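PDB 1V3W: ferripyochelin binding protein from Pyrococcus horikoshii, which is a zinc-binding gamma-class carbonic anhydrase that catalyses the reversible hydration of carbon dioxide to bicarbonate. Local coordinates for the zinc ion site. Coordinates in Å, arbitrary orientation; residue numbers count along the deposited sequence, not the author numbering. Chains: chain A/B, ferripyochelin binding protein.

The zinc ion site. Residues chain A 44, 46, 65-66, 87, 105; chain B 59-60, 82, 159. With ZN (zinc ion), chain C.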
ATOM      1  N   ARG A  44      -5.994 -12.642   1.032  1.00  7.79           N
ATOM      2  CA  ARG A  44      -5.958 -13.706   0.036  1.00  6.31           C
ATOM      3  C   ARG A  44      -5.646 -15.069   0.643  1.00  6.64           C
ATOM      4  O   ARG A  44      -4.492 -15.409   0.887  1.00  7.81           O
ATOM      5  CB  ARG A  44      -4.944 -13.341  -1.060  1.00  6.90           C
ATOM      6  CG  ARG A  44      -4.892 -14.312  -2.236  1.00  7.17           C
ATOM      7  CD  ARG A  44      -4.570 -13.589  -3.555  1.00  6.75           C
ATOM      8  NE  ARG A  44      -3.296 -12.871  -3.532  1.00  6.65           N
ATOM      9  CZ  ARG A  44      -2.116 -13.412  -3.825  1.00  6.25           C
ATOM     10  NH1 ARG A  44      -2.030 -14.690  -4.170  1.00  7.11           N
ATOM     11  NH2 ARG A  44      -1.018 -12.668  -3.781  1.00  6.57           N
ATOM     12  N   ASP A  46      -5.520 -18.153  -0.506  1.00  6.37           N
ATOM     13  CA  ASP A  46      -5.393 -19.130  -1.586  1.00  5.93           C
ATOM     14  C   ASP A  46      -4.314 -20.193  -1.392  1.00 10.04           C
ATOM     15  O   ASP A  46      -4.158 -21.081  -2.233  1.00 10.29           O
ATOM     16  CB  ASP A  46      -5.203 -18.418  -2.935  1.00  6.54           C
ATOM     17  CG  ASP A  46      -4.015 -17.469  -2.949  1.00  7.32           C
ATOM     18  OD1 ASP A  46      -3.275 -17.396  -1.944  1.00  7.32           O
ATOM     19  OD2 ASP A  46      -3.825 -16.788  -3.982  1.00  7.65           O
ATOM     20  N   HIS A  65      -1.364 -12.300   3.398  1.00  6.99           N
ATOM     21  CA  HIS A  65      -1.174 -13.491   2.592  1.00  7.13           C
ATOM     22  C   HIS A  65      -0.421 -14.522   3.418  1.00  6.23           C
ATOM     23  O   HIS A  65      -0.138 -14.297   4.598  1.00  6.70           O
ATOM     24  CB  HIS A  65      -0.386 -13.154   1.325  1.00  7.57           C
ATOM     25  CG  HIS A  65      -0.477 -14.205   0.264  1.00  7.33           C
ATOM     26  ND1 HIS A  65       0.599 -14.571  -0.516  1.00  8.47           N
ATOM     27  CD2 HIS A  65      -1.517 -14.967  -0.147  1.00  8.01           C
ATOM     28  CE1 HIS A  65       0.224 -15.517  -1.361  1.00  9.21           C
ATOM     29  NE2 HIS A  65      -1.055 -15.776  -1.157  1.00  9.08           N
ATOM     30  N   THR A  66      -0.097 -15.648   2.795  1.00  6.33           N
ATOM     31  CA  THR A  66       0.609 -16.726   3.475  1.00  8.30           C
ATOM     32  C   THR A  66       1.575 -17.409   2.519  1.00  7.42           C
ATOM     33  O   THR A  66       1.614 -17.107   1.326  1.00  8.57           O
ATOM     34  CB  THR A  66      -0.369 -17.807   3.970  1.00  8.93           C
ATOM     35  OG1 THR A  66      -0.942 -18.476   2.837  1.00  8.30           O
ATOM     36  CG2 THR A  66      -1.484 -17.188   4.810  1.00  7.42           C
ATOM     37  N   HIS A  87       2.507 -11.368   6.349  1.00  7.33           N
ATOM     38  CA  HIS A  87       2.716 -12.536   5.508  1.00  8.21           C
ATOM     39  C   HIS A  87       3.135 -13.795   6.260  1.00  7.08           C
ATOM     40  O   HIS A  87       4.252 -13.878   6.766  1.00  8.50           O
ATOM     41  CB  HIS A  87       3.760 -12.205   4.437  1.00  8.79           C
ATOM     42  CG  HIS A  87       3.650 -13.054   3.213  1.00  7.23           C
ATOM     43  ND1 HIS A  87       3.997 -14.387   3.199  1.00  9.91           N
ATOM     44  CD2 HIS A  87       3.172 -12.776   1.976  1.00  7.39           C
ATOM     45  CE1 HIS A  87       3.736 -14.895   2.007  1.00  9.14           C
ATOM     46  NE2 HIS A  87       3.233 -13.938   1.247  1.00 10.24           N
ATOM     47  N   ASP A 105       7.086 -14.111   7.208  1.00  9.87           N
ATOM     48  CA  ASP A 105       6.823 -15.522   7.464  1.00 10.67           C
ATOM     49  C   ASP A 105       7.522 -16.159   8.653  1.00 12.71           C
ATOM     50  O   ASP A 105       8.730 -16.017   8.839  1.00 11.90           O
ATOM     51  CB  ASP A 105       7.139 -16.317   6.198  1.00  9.92           C
ATOM     52  CG  ASP A 105       6.446 -15.749   4.976  1.00  9.25           C
ATOM     53  OD1 ASP A 105       5.323 -16.196   4.662  1.00 11.78           O
ATOM     54  OD2 ASP A 105       7.020 -14.839   4.341  1.00 13.85           O
TER
ATOM     55  N   GLN B  59       2.001  -8.384  -7.238  1.00  4.40           N
ATOM     56  CA  GLN B  59       1.137  -8.698  -6.114  1.00  6.31           C
ATOM     57  C   GLN B  59       0.157  -7.653  -5.592  1.00  6.03           C
ATOM     58  O   GLN B  59       0.101  -6.521  -6.077  1.00  5.32           O
ATOM     59  CB  GLN B  59       2.009  -9.273  -4.995  1.00  7.38           C
ATOM     60  CG  GLN B  59       2.608 -10.620  -5.420  1.00  8.58           C
ATOM     61  CD  GLN B  59       3.657 -11.163  -4.471  1.00  7.24           C
ATOM     62  OE1 GLN B  59       3.729 -10.769  -3.308  1.00  8.54           O
ATOM     63  NE2 GLN B  59       4.472 -12.089  -4.967  1.00  8.51           N
ATOM     64  N   ASP B  60      -0.637  -8.065  -4.609  1.00  6.85           N
ATOM     65  CA  ASP B  60      -1.680  -7.223  -4.032  1.00  6.42           C
ATOM     66  C   ASP B  60      -1.212  -5.865  -3.544  1.00  3.78           C
ATOM     67  O   ASP B  60      -0.175  -5.746  -2.899  1.00  5.01           O
ATOM     68  CB  ASP B  60      -2.362  -7.947  -2.865  1.00  6.24           C
ATOM     69  CG  ASP B  60      -2.410  -9.449  -3.056  1.00  7.81           C
ATOM     70  OD1 ASP B  60      -3.487  -9.986  -3.392  1.00  7.19           O
ATOM     71  OD2 ASP B  60      -1.358 -10.090  -2.872  1.00  7.60           O
ATOM     72  N   HIS B  82       3.917  -7.878  -2.367  1.00  5.05           N
ATOM     73  CA  HIS B  82       2.755  -7.167  -1.871  1.00  6.04           C
ATOM     74  C   HIS B  82       3.126  -5.768  -1.403  1.00  5.69           C
ATOM     75  O   HIS B  82       4.127  -5.585  -0.707  1.00  6.38           O
ATOM     76  CB  HIS B  82       2.158  -7.883  -0.651  1.00  6.83           C
ATOM     77  CG  HIS B  82       1.993  -9.360  -0.814  1.00  9.52           C
ATOM     78  ND1 HIS B  82       0.888  -9.930  -1.411  1.00  8.20           N
ATOM     79  CD2 HIS B  82       2.782 -10.389  -0.426  1.00  7.54           C
ATOM     80  CE1 HIS B  82       1.004 -11.245  -1.381  1.00  7.88           C
ATOM     81  NE2 HIS B  82       2.145 -11.551  -0.789  1.00  8.25           N
ATOM     82  N   TYR B 159       3.783 -18.657  -8.360  1.00  9.40           N
ATOM     83  CA  TYR B 159       2.747 -17.737  -8.800  1.00  7.09           C
ATOM     84  C   TYR B 159       2.126 -18.072 -10.139  1.00  7.49           C
ATOM     85  O   TYR B 159       0.943 -17.804 -10.362  1.00  9.42           O
ATOM     86  CB  TYR B 159       3.276 -16.310  -8.819  1.00  9.19           C
ATOM     87  CG  TYR B 159       2.913 -15.593  -7.558  1.00  8.32           C
ATOM     88  CD1 TYR B 159       3.726 -15.668  -6.432  1.00 11.17           C
ATOM     89  CD2 TYR B 159       1.692 -14.933  -7.454  1.00  8.37           C
ATOM     90  CE1 TYR B 159       3.326 -15.106  -5.223  1.00 13.00           C
ATOM     91  CE2 TYR B 159       1.279 -14.375  -6.259  1.00 10.25           C
ATOM     92  CZ  TYR B 159       2.098 -14.465  -5.148  1.00  9.82           C
ATOM     93  OH  TYR B 159       1.658 -13.922  -3.967  1.00 13.16           O
TER
HETATM   94 ZN    ZN C3001       2.634 -13.659  -0.654  1.00 27.29          ZN
HETATM   95  O   HOH W   1       3.338 -13.995  -2.306  1.00 13.25           O
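Two chains of the trimeric, left-handed beta-helical enzyme share this zinc, as is typical of gamma-class carbonic anhydrases. From chain A, the short strands 63-65 and 85-87 end in A:His65 and A:His87, each with CG anti to the backbone N (chi1 -163° and -156°). A:His65 binds ZN through ND1 at 2.2 Å, A:His87 through NE2 at 2.0 Å. Chain B supplies B:His82 from a loop; its CG lies anti to the carbonyl carbon instead, its NE2 is a further ligand, 2.2 Å from ZN, and its side chain crosses those of A:His65 and A:His87 at about a right angle. A water also binds the poorly ordered ion; the shell is irregular as modelled, and further ligands may be unseen.

Carboxylates fix the rotation of the rings and probably make their metal-bound nitrogens better donors. A:Asp105 OD1 accepts from A:His87 ND1 at 2.7 Å, and A:Asp46 OD1, just beyond strand 42-45, takes the NE2 hydrogen of A:His65 almost in the ring plane. On that strand, A:Arg44 ties the chains together: NE and NH2 grip loop residue B:Asp60 side-on, nearly coplanar with the carboxylate, while NH1 forms a salt bridge with A:Asp46. An alanine here would remove these bonds and would probably loosen both the subunit contact and the aspartates orienting A:His65 and B:His82. NH2 also donates to the phenol OH of B:Tyr159, on helix 146-169. B:Asp60 OD2 serves two donors, its syn lone pair meeting A:Arg44 NH2 and its anti lone pair B:His82 ND1, 2.7 Å away.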